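Local coordinates for ferrichrome ABC transporter substrate-binding protein (PDB 5FLY), which probably captures iron-loaded ferrichrome-type siderophores outside the cell and delivers them to an ABC importer as a class III solute-binding protein, at residues K6-K11 / A109-L114; M31-A36 / S50-Q55; L84-N89 / I104-A109. All coordinates share one frame; numbering follows the deposited sequence.

Interaction 1. Residues K6-K11 / A109-L114; sequences KAFNLK and AKYNYL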
loop_
_atom_site.group_PDB
_atom_site.type_symbol
_atom_site.label_atom_id
_atom_site.label_comp_id
_atom_site.label_asym_id
_atom_site.label_seq_id
_atom_site.Cartn_x
_atom_site.Cartn_y
_atom_site.Cartn_z
ATOM N N LYS A 6 17.126 -17.268 -13.085
ATOM C CA LYS A 6 17.044 -16.056 -13.897
ATOM C C LYS A 6 17.476 -14.871 -13.047
ATOM O O LYS A 6 17.420 -14.920 -11.815
ATOM C CB LYS A 6 15.631 -15.829 -14.422
ATOM C CG LYS A 6 14.623 -15.520 -13.318
ATOM C CD LYS A 6 13.190 -15.457 -13.822
ATOM C CE LYS A 6 12.216 -15.420 -12.650
ATOM N NZ LYS A 6 10.868 -15.870 -13.032
ATOM N N ALA A 7 17.900 -13.802 -13.703
ATOM C CA ALA A 7 18.271 -12.590 -12.986
ATOM C C ALA A 7 17.044 -11.712 -12.802
ATOM O O ALA A 7 16.381 -11.355 -13.777
ATOM C CB ALA A 7 19.364 -11.841 -13.734
ATOM N N PHE A 8 16.724 -11.398 -11.547
ATOM C CA PHE A 8 15.732 -10.383 -11.242
ATOM C C PHE A 8 16.457 -9.058 -11.074
ATOM O O PHE A 8 17.389 -8.963 -10.294
ATOM C CB PHE A 8 14.953 -10.730 -9.985
ATOM C CG PHE A 8 13.986 -9.677 -9.599
ATOM C CD1 PHE A 8 12.771 -9.584 -10.255
ATOM C CD2 PHE A 8 14.293 -8.752 -8.618
ATOM C CE1 PHE A 8 11.867 -8.610 -9.925
ATOM C CE2 PHE A 8 13.407 -7.765 -8.291
ATOM C CZ PHE A 8 12.180 -7.692 -8.938
ATOM N N ASN A 9 16.041 -8.050 -11.828
ATOM C CA ASN A 9 16.704 -6.754 -11.795
ATOM C C ASN A 9 16.058 -5.823 -10.786
ATOM O O ASN A 9 15.067 -5.158 -11.082
ATOM C CB ASN A 9 16.684 -6.146 -13.189
ATOM C CG ASN A 9 17.362 -7.035 -14.207
ATOM O OD1 ASN A 9 18.467 -7.522 -13.974
ATOM N ND2 ASN A 9 16.692 -7.276 -15.329
ATOM N N LEU A 10 16.616 -5.789 -9.584
ATOM C CA LEU A 10 16.067 -4.987 -8.497
ATOM C C LEU A 10 16.516 -3.534 -8.587
ATOM O O LEU A 10 17.707 -3.265 -8.684
ATOM C CB LEU A 10 16.495 -5.580 -7.152
ATOM C CG LEU A 10 16.057 -4.859 -5.876
ATOM C CD1 LEU A 10 14.538 -4.892 -5.738
ATOM C CD2 LEU A 10 16.730 -5.471 -4.664
ATOM N N LYS A 11 15.566 -2.607 -8.547
ATOM C CA LYS A 11 15.893 -1.189 -8.477
ATOM C C LYS A 11 16.342 -0.814 -7.075
ATOM O O LYS A 11 15.607 -1.033 -6.118
ATOM C CB LYS A 11 14.694 -0.327 -8.864
ATOM C CG LYS A 11 14.145 -0.627 -10.236
ATOM C CD LYS A 11 12.971 0.283 -10.565
ATOM C CE LYS A 11 13.230 1.020 -11.865
ATOM N NZ LYS A 11 12.201 2.066 -12.161
ATOM N N ALA A 109 10.265 2.189 -1.864
ATOM C CA ALA A 109 9.965 3.455 -2.520
ATOM C C ALA A 109 10.434 3.550 -3.976
ATOM O O ALA A 109 10.054 4.487 -4.681
ATOM C CB ALA A 109 10.557 4.607 -1.716
ATOM N N LYS A 110 11.225 2.586 -4.442
ATOM C CA LYS A 110 11.715 2.609 -5.823
ATOM C C LYS A 110 10.684 2.158 -6.861
ATOM O O LYS A 110 10.922 2.303 -8.063
ATOM C CB LYS A 110 12.965 1.736 -5.946
ATOM C CG LYS A 110 14.151 2.258 -5.178
ATOM C CD LYS A 110 14.598 3.592 -5.721
ATOM C CE LYS A 110 15.798 4.131 -4.973
ATOM N NZ LYS A 110 16.210 5.425 -5.582
ATOM N N TYR A 111 9.552 1.629 -6.404
ATOM C CA TYR A 111 8.484 1.152 -7.293
ATOM C C TYR A 111 7.156 1.833 -6.975
ATOM O O TYR A 111 6.705 1.796 -5.827
ATOM C CB TYR A 111 8.281 -0.366 -7.160
ATOM C CG TYR A 111 9.458 -1.210 -7.599
ATOM C CD1 TYR A 111 10.508 -1.493 -6.735
ATOM C CD2 TYR A 111 9.510 -1.731 -8.886
ATOM C CE1 TYR A 111 11.581 -2.268 -7.152
ATOM C CE2 TYR A 111 10.573 -2.512 -9.303
ATOM C CZ TYR A 111 11.604 -2.775 -8.432
ATOM O OH TYR A 111 12.657 -3.570 -8.858
ATOM N N ASN A 112 6.513 2.432 -7.977
ATOM C CA ASN A 112 5.126 2.839 -7.772
ATOM C C ASN A 112 4.287 1.567 -7.797
ATOM O O ASN A 112 4.792 0.487 -8.103
ATOM C CB ASN A 112 4.651 3.888 -8.795
ATOM C CG ASN A 112 4.467 3.339 -10.210
ATOM O OD1 ASN A 112 3.923 2.260 -10.429
ATOM N ND2 ASN A 112 4.906 4.119 -11.190
ATOM N N TYR A 113 3.017 1.687 -7.442
ATOM C CA TYR A 113 2.205 0.514 -7.152
ATOM C C TYR A 113 1.959 -0.377 -8.365
ATOM O O TYR A 113 1.784 -1.579 -8.214
ATOM C CB TYR A 113 0.883 0.957 -6.517
ATOM C CG TYR A 113 -0.166 1.526 -7.439
ATOM C CD1 TYR A 113 -0.013 2.766 -8.049
ATOM C CD2 TYR A 113 -1.352 0.847 -7.626
ATOM C CE1 TYR A 113 -0.999 3.275 -8.884
ATOM C CE2 TYR A 113 -2.335 1.341 -8.439
ATOM C CZ TYR A 113 -2.166 2.560 -9.057
ATOM O OH TYR A 113 -3.191 3.021 -9.861
ATOM N N LEU A 114 1.961 0.205 -9.561
ATOM C CA LEU A 114 1.798 -0.582 -10.783
ATOM C C LEU A 114 3.110 -1.280 -11.167
ATOM O O LEU A 114 3.115 -2.474 -11.481
ATOM C CB LEU A 114 1.301 0.307 -11.933
ATOM C CG LEU A 114 -0.072 0.957 -11.702
ATOM C CD1 LEU A 114 -0.479 1.862 -12.857
ATOM C CD2 LEU A 114 -1.147 -0.075 -11.480
HETATM O O HOH W 1 12.555 -4.451 -11.367
HETATM O O HOH W 2 10.265 1.608 -10.693
#
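Tyr111 drives its hydroxyl against the backbone of Lys11, docking one strand of the N-terminal antiparallel hairpin (5-12 with 15-22) onto the turn that leads into helix 113-124. The amide N of Lys11 donates to Tyr111 OH at 3.1 Å, and the bond is nearly straight (172°). The same oxygen meets a water in the plane of the ring, 2.7 Å away, and that water donates to Asn9 O at 2.6 Å. Two neighbouring peptide groups of the strand are thus read by one phenol, a task for which tyrosine is apt because its ring can stay buried while its oxygen reaches polar backbone.

Around the phenol the remaining contacts are largely apolar. With chi1 at -57°, Lys11 CG sits beside its own backbone N, so that both approach the phenol oxygen, CG to Tyr111 OH being 3.6 Å. Farther out, Lys11 CD lies over one face of the ring, offset toward the rim and 4.2 Å from its centroid, a CH-pi contact. Leu10 crosses the tyrosine at about a right angle, with CD1 at the ring edge 4.2 Å from Tyr111 CE1, while Phe8 meets it tip to tip. Both phenyl and phenol rings also touch Ala119 of helix 113-124, whose N-cap is Asn112.

The lysine chain bends at chi3 (125°), which turns CE off the line of the preceding carbons. Its ammonium NZ donates to a second water, and this water in turn donates to Lys110 O at 2.8 Å.

Interaction 2. Residues M31-A36 / S50-Q55; sequences MAPTYA and SDQVDQ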
loop_
_atom_site.group_PDB
_atom_site.type_symbol
_atom_site.label_atom_id
_atom_site.label_comp_id
_atom_site.label_asym_id
_atom_site.label_seq_id
_atom_site.Cartn_x
_atom_site.Cartn_y
_atom_site.Cartn_z
ATOM N N MET A 31 8.226 -12.191 3.573
ATOM C CA MET A 31 8.326 -11.534 4.879
ATOM C C MET A 31 7.853 -10.080 4.847
ATOM O O MET A 31 7.537 -9.508 5.891
ATOM C CB MET A 31 9.758 -11.582 5.397
ATOM C CG MET A 31 10.227 -12.965 5.787
ATOM S SD MET A 31 9.080 -13.829 6.905
ATOM C CE MET A 31 8.949 -12.669 8.252
ATOM N N ALA A 32 7.845 -9.473 3.666
ATOM C CA ALA A 32 7.380 -8.103 3.506
ATOM C C ALA A 32 5.903 -8.116 3.064
ATOM O O ALA A 32 5.599 -8.476 1.921
ATOM C CB ALA A 32 8.239 -7.368 2.497
ATOM N N PRO A 33 4.979 -7.729 3.959
ATOM C CA PRO A 33 3.561 -7.888 3.616
ATOM C C PRO A 33 3.103 -7.057 2.421
ATOM O O PRO A 33 2.103 -7.405 1.801
ATOM C CB PRO A 33 2.837 -7.451 4.893
ATOM C CG PRO A 33 3.828 -6.652 5.676
ATOM C CD PRO A 33 5.161 -7.255 5.342
ATOM N N THR A 34 3.814 -5.978 2.115
ATOM C CA THR A 34 3.530 -5.189 0.927
ATOM C C THR A 34 3.401 -6.041 -0.334
ATOM O O THR A 34 2.551 -5.750 -1.174
ATOM C CB THR A 34 4.627 -4.122 0.731
ATOM O OG1 THR A 34 4.578 -3.223 1.853
ATOM C CG2 THR A 34 4.445 -3.360 -0.566
ATOM N N TYR A 35 4.216 -7.089 -0.448
ATOM C CA TYR A 35 4.299 -7.890 -1.674
ATOM C C TYR A 35 3.452 -9.166 -1.611
ATOM O O TYR A 35 3.334 -9.882 -2.604
ATOM C CB TYR A 35 5.778 -8.225 -1.972
ATOM C CG TYR A 35 6.581 -6.955 -1.986
ATOM C CD1 TYR A 35 6.529 -6.084 -3.075
ATOM C CD2 TYR A 35 7.331 -6.578 -0.881
ATOM C CE1 TYR A 35 7.203 -4.889 -3.069
ATOM C CE2 TYR A 35 8.014 -5.399 -0.863
ATOM C CZ TYR A 35 7.941 -4.543 -1.963
ATOM O OH TYR A 35 8.606 -3.348 -1.963
ATOM N N ALA A 36 2.839 -9.433 -0.466
ATOM C CA ALA A 36 2.102 -10.678 -0.284
ATOM C C ALA A 36 0.853 -10.758 -1.141
ATOM O O ALA A 36 0.640 -11.776 -1.812
ATOM C CB ALA A 36 1.751 -10.861 1.189
ATOM N N SER A 50 4.510 -13.266 6.207
ATOM C CA SER A 50 4.512 -12.444 7.414
ATOM C C SER A 50 3.188 -12.532 8.158
ATOM O O SER A 50 2.116 -12.473 7.540
ATOM C CB SER A 50 4.789 -10.989 7.066
ATOM O OG SER A 50 4.539 -10.166 8.188
ATOM N N ASP A 51 3.244 -12.651 9.480
ATOM C CA ASP A 51 2.007 -12.736 10.236
ATOM C C ASP A 51 1.277 -11.386 10.226
ATOM O O ASP A 51 0.139 -11.298 10.694
ATOM C CB ASP A 51 2.252 -13.231 11.674
ATOM C CG ASP A 51 3.146 -12.316 12.492
ATOM O OD1 ASP A 51 3.359 -11.146 12.128
ATOM O OD2 ASP A 51 3.624 -12.797 13.542
ATOM N N GLN A 52 1.905 -10.346 9.672
ATOM C CA GLN A 52 1.237 -9.053 9.576
ATOM C C GLN A 52 0.037 -9.097 8.634
ATOM O O GLN A 52 -0.847 -8.253 8.727
ATOM C CB GLN A 52 2.211 -7.967 9.109
ATOM C CG GLN A 52 3.199 -7.551 10.171
ATOM C CD GLN A 52 4.033 -6.362 9.727
ATOM O OE1 GLN A 52 3.585 -5.206 9.780
ATOM N NE2 GLN A 52 5.244 -6.639 9.277
ATOM N N VAL A 53 -0.012 -10.065 7.718
ATOM C CA VAL A 53 -1.136 -10.100 6.781
ATOM C C VAL A 53 -2.445 -10.390 7.509
ATOM O O VAL A 53 -3.517 -10.008 7.047
ATOM C CB VAL A 53 -0.944 -11.146 5.639
ATOM C CG1 VAL A 53 0.312 -10.824 4.822
ATOM C CG2 VAL A 53 -0.901 -12.568 6.155
ATOM N N ASP A 54 -2.361 -11.026 8.672
ATOM C CA ASP A 54 -3.572 -11.366 9.405
ATOM C C ASP A 54 -4.241 -10.154 10.035
ATOM O O ASP A 54 -5.407 -10.234 10.432
ATOM C CB ASP A 54 -3.262 -12.413 10.465
ATOM C CG ASP A 54 -3.248 -13.825 9.887
ATOM O OD1 ASP A 54 -3.702 -13.998 8.731
ATOM O OD2 ASP A 54 -2.788 -14.752 10.592
ATOM N N GLN A 55 -3.525 -9.038 10.107
ATOM C CA GLN A 55 -4.097 -7.819 10.655
ATOM C C GLN A 55 -4.902 -7.038 9.614
ATOM O O GLN A 55 -5.635 -6.125 9.977
ATOM C CB GLN A 55 -2.994 -6.954 11.253
ATOM C CG GLN A 55 -2.480 -7.519 12.572
ATOM C CD GLN A 55 -0.977 -7.650 12.610
ATOM O OE1 GLN A 55 -0.246 -6.689 12.346
ATOM N NE2 GLN A 55 -0.501 -8.838 12.956
#
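Ser50 OG accepts the backbone N-H of Gln52 at 3.0 Å and 161°, closing an ST turn, while Ser50 and Gln52 both press against Pro33. The hydroxyl reaches that amide because OG stands anti to its own backbone N (chi1 169°), beside the carbonyl carbon where the chain turns into the 3-10 segment 51-55. Serine's short side chain lets CB come within 3.3 Å of Met31 O in the other loop while OG turns back to its own.

Pro33 carries the middle of the contact. Its CG is touched by the amide of Gln52, NE2 at 3.9 Å, and by the start of the same side chain, CB at 4.0 Å. The glutamine is extended beyond CG and lies across the proline. Val53 CG1 also meets Ala36 CB at 3.9 Å and Pro33 CB at 4.2 Å, a purely hydrocarbon contact of small groups.

The loops follow neighbouring parallel strands, 28-30 and 46-50, at the end of the sheet that faces the ligand. Thr34 touches the bound polyether and is hydrogen-bonded to Tyr88.

No hydrogen bond joins the two segments. The ST turn and the i+3 to i backbone bonds lie within each one, and other polar groups bond to neighbouring strands. The loops therefore meet by van der Waals contact, part of it apolar, right beside the pocket residue Thr34.

Interaction 3. Residues L84-N89 / I104-A109; sequences LIITYN and IAFDYA. With 7PG (2,5,8,11,14,17,20,23-octaoxapentacosan-25-ol), chain P.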
loop_
_atom_site.group_PDB
_atom_site.type_symbol
_atom_site.label_atom_id
_atom_site.label_comp_id
_atom_site.label_asym_id
_atom_site.label_seq_id
_atom_site.Cartn_x
_atom_site.Cartn_y
_atom_site.Cartn_z
ATOM N N LEU A 84 13.160 -18.961 -2.412
ATOM C CA LEU A 84 13.152 -17.521 -2.627
ATOM C C LEU A 84 12.536 -16.858 -1.409
ATOM O O LEU A 84 11.486 -17.300 -0.932
ATOM C CB LEU A 84 12.361 -17.156 -3.901
ATOM C CG LEU A 84 12.209 -15.663 -4.202
ATOM C CD1 LEU A 84 13.547 -15.016 -4.494
ATOM C CD2 LEU A 84 11.255 -15.439 -5.383
ATOM N N ILE A 85 13.180 -15.787 -0.929
ATOM C CA ILE A 85 12.689 -14.996 0.195
ATOM C C ILE A 85 12.490 -13.555 -0.253
ATOM O O ILE A 85 13.341 -13.021 -0.942
ATOM C CB ILE A 85 13.676 -15.033 1.375
ATOM C CG1 ILE A 85 13.867 -16.477 1.863
ATOM C CG2 ILE A 85 13.207 -14.124 2.501
ATOM C CD1 ILE A 85 15.089 -16.668 2.741
ATOM N N ILE A 86 11.342 -12.966 0.098
ATOM C CA ILE A 86 11.009 -11.584 -0.226
ATOM C C ILE A 86 10.895 -10.795 1.062
ATOM O O ILE A 86 10.166 -11.181 1.958
ATOM C CB ILE A 86 9.657 -11.453 -0.993
ATOM C CG1 ILE A 86 9.589 -12.417 -2.176
ATOM C CG2 ILE A 86 9.411 -9.992 -1.425
ATOM C CD1 ILE A 86 10.626 -12.186 -3.222
ATOM N N THR A 87 11.632 -9.692 1.163
ATOM C CA THR A 87 11.545 -8.842 2.346
ATOM C C THR A 87 11.803 -7.392 1.955
ATOM O O THR A 87 11.785 -7.052 0.765
ATOM C CB THR A 87 12.538 -9.297 3.458
ATOM O OG1 THR A 87 12.205 -8.639 4.691
ATOM C CG2 THR A 87 14.000 -9.050 3.055
ATOM N N TYR A 88 12.001 -6.536 2.954
ATOM C CA TYR A 88 12.341 -5.125 2.725
ATOM C C TYR A 88 13.812 -4.909 2.990
ATOM O O TYR A 88 14.421 -5.629 3.778
ATOM C CB TYR A 88 11.571 -4.169 3.641
ATOM C CG TYR A 88 10.067 -4.213 3.614
ATOM C CD1 TYR A 88 9.338 -3.682 2.559
ATOM C CD2 TYR A 88 9.376 -4.720 4.700
ATOM C CE1 TYR A 88 7.958 -3.704 2.581
ATOM C CE2 TYR A 88 8.010 -4.756 4.727
ATOM C CZ TYR A 88 7.306 -4.242 3.675
ATOM O OH TYR A 88 5.938 -4.297 3.753
ATOM N N ASN A 89 14.385 -3.888 2.374
ATOM C CA ASN A 89 15.779 -3.594 2.634
ATOM C C ASN A 89 15.966 -3.080 4.067
ATOM O O ASN A 89 17.091 -3.040 4.553
ATOM C CB ASN A 89 16.331 -2.609 1.585
ATOM C CG ASN A 89 15.792 -1.198 1.734
ATOM O OD1 ASN A 89 14.741 -0.981 2.330
ATOM N ND2 ASN A 89 16.509 -0.231 1.163
ATOM N N ILE A 104 15.294 -11.243 -2.160
ATOM C CA ILE A 104 15.032 -9.905 -2.691
ATOM C C ILE A 104 14.527 -9.020 -1.567
ATOM O O ILE A 104 13.405 -9.184 -1.067
ATOM C CB ILE A 104 14.004 -9.898 -3.837
ATOM C CG1 ILE A 104 14.396 -10.903 -4.923
ATOM C CG2 ILE A 104 13.912 -8.538 -4.458
ATOM C CD1 ILE A 104 13.295 -11.180 -5.886
ATOM N N ALA A 105 15.383 -8.083 -1.173
ATOM C CA ALA A 105 15.071 -7.125 -0.134
ATOM C C ALA A 105 14.736 -5.791 -0.789
ATOM O O ALA A 105 15.597 -4.954 -1.070
ATOM C CB ALA A 105 16.217 -7.000 0.821
ATOM N N PHE A 106 13.454 -5.624 -1.063
ATOM C CA PHE A 106 12.981 -4.459 -1.784
ATOM C C PHE A 106 13.198 -3.146 -1.047
ATOM O O PHE A 106 12.883 -3.015 0.139
ATOM C CB PHE A 106 11.495 -4.591 -2.077
ATOM C CG PHE A 106 11.175 -5.469 -3.258
ATOM C CD1 PHE A 106 11.238 -4.963 -4.544
ATOM C CD2 PHE A 106 10.801 -6.789 -3.073
ATOM C CE1 PHE A 106 10.955 -5.773 -5.640
ATOM C CE2 PHE A 106 10.495 -7.592 -4.148
ATOM C CZ PHE A 106 10.586 -7.085 -5.437
ATOM N N ASP A 107 13.712 -2.181 -1.801
ATOM C CA ASP A 107 13.663 -0.761 -1.433
ATOM C C ASP A 107 12.293 -0.295 -1.915
ATOM O O ASP A 107 12.110 0.054 -3.087
ATOM C CB ASP A 107 14.822 0.022 -2.080
ATOM C CG ASP A 107 14.983 1.465 -1.555
ATOM O OD1 ASP A 107 14.103 2.083 -0.921
ATOM O OD2 ASP A 107 16.049 2.015 -1.842
ATOM N N TYR A 108 11.317 -0.385 -1.014
ATOM C CA TYR A 108 9.909 -0.161 -1.341
ATOM C C TYR A 108 9.677 1.059 -2.241
ATOM O O TYR A 108 8.993 0.975 -3.269
ATOM C CB TYR A 108 9.093 0.001 -0.060
ATOM C CG TYR A 108 7.715 0.531 -0.354
ATOM C CD1 TYR A 108 6.757 -0.303 -0.895
ATOM C CD2 TYR A 108 7.394 1.872 -0.147
ATOM C CE1 TYR A 108 5.506 0.161 -1.208
ATOM C CE2 TYR A 108 6.139 2.356 -0.466
ATOM C CZ TYR A 108 5.199 1.490 -0.995
ATOM O OH TYR A 108 3.939 1.934 -1.314
ATOM N N ALA A 109 10.265 2.189 -1.864
ATOM C CA ALA A 109 9.965 3.455 -2.520
ATOM C C ALA A 109 10.434 3.550 -3.976
ATOM O O ALA A 109 10.054 4.487 -4.681
ATOM C CB ALA A 109 10.557 4.607 -1.716
HETATM C C2 7PG P . 1.519 -1.357 8.451
HETATM O O1 7PG P . 0.754 -0.954 9.554
HETATM C C3 7PG P . 0.713 0.433 9.726
HETATM C C4 7PG P . 1.685 0.853 10.824
HETATM O O2 7PG P . 1.410 2.154 11.268
HETATM C C5 7PG P . 1.353 3.118 10.257
HETATM C C6 7PG P . 1.927 4.452 10.721
HETATM O O3 7PG P . 2.568 5.084 9.645
HETATM C C7 7PG P . 3.903 4.725 9.420
HETATM C C8 7PG P . 4.337 5.243 8.046
HETATM O O4 7PG P . 5.623 4.810 7.680
HETATM C C9 7PG P . 5.779 3.426 7.632
HETATM C C10 7PG P . 6.852 2.964 6.643
HETATM O O5 7PG P . 6.435 1.711 6.160
HETATM C C11 7PG P . 7.076 1.199 5.023
HETATM C C12 7PG P . 6.158 0.174 4.350
HETATM O O6 7PG P . 5.830 0.587 3.047
HETATM C C13 7PG P . 4.590 1.212 2.859
HETATM C C14 7PG P . 3.460 0.204 3.037
HETATM O O7 7PG P . 2.513 0.414 2.029
HETATM C C15 7PG P . 1.789 -0.725 1.645
HETATM O O HOH W 3 12.077 -0.306 1.916
#
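Ile86 and Ile104 both set CG1 beside the backbone N, anti to the carbonyl carbon (chi1 -49° and -52°). The two side chains lie side by side, pointing the same way, and although chi2 turns differently in each, Ile86 CD1 and Ile104 CD1 are 3.9 Å apart. They pair across parallel strands 84-88 and 103-106, the two strands of a beta-alpha-beta crossover through helix 94-100. Leu84 CD1 joins them, 4.1 Å from Ile104 CD1.

Farther along the same face comes Phe106. Ile86 CG2 touches its edge in plane, 3.8 Å from CE2, whereas Ile104 CG2 sits above one ring face toward the rim. Bulky hydrocarbon suits this buried face, which lies under both helix 113-124, through Met120 on Phe106, and strand 5-12. The other face carries the small pair Thr87 and Ala105, with CG2 to CB at 3.8 Å; Thr87 OG1 is hydrogen-bonded to Asp91.

Four backbone bonds tie the strands: Ile104 N to Ile85 O, Thr87 N to Ile104 O, Phe106 N to Thr87 O and Asn89 N to Phe106 O. The last, 2.8 Å long, has its donor 53° out of the carbonyl plane, where the chain leaves the strand. Beyond it a water donates to Asn89 OD1 at 2.8 Å and accepts from Tyr108 N at 3.0 Å.

Tyr108 turns a face to the polyether, whose O6 lies over the ring centre, 3.7 Å above the plane; Tyr108 OH is hydrogen-bonded to Asn174 O. Apolar packing and backbone bonds therefore fix the strands, and their C-terminal ends give way to water and an aromatic surface that could likewise receive a siderophore.

Overall arrangement
Interaction 3 is the core of the group: two strands of the parallel sheet joined by backbone hydrogen bonds and buried hydrocarbon. Interaction 1 lies on its flank, laying the hairpin strand beside the chain that follows strand 103-106; Leu10 CD1 reaches Phe106 CD1 at 3.5 Å, and both segment pairs include Ala109. It is partly buried, and water and lysine enter its chemistry. Interaction 2, buried but without a hydrogen bond between its segments, joins loops on the next strands of the same sheet. The ring of Tyr35 stacks with that of Phe106, linking it to interaction 3. Interactions 2 and 3 each contribute a ligand-pocket residue, Thr34 and Tyr108, whereas interaction 1 stands farther back.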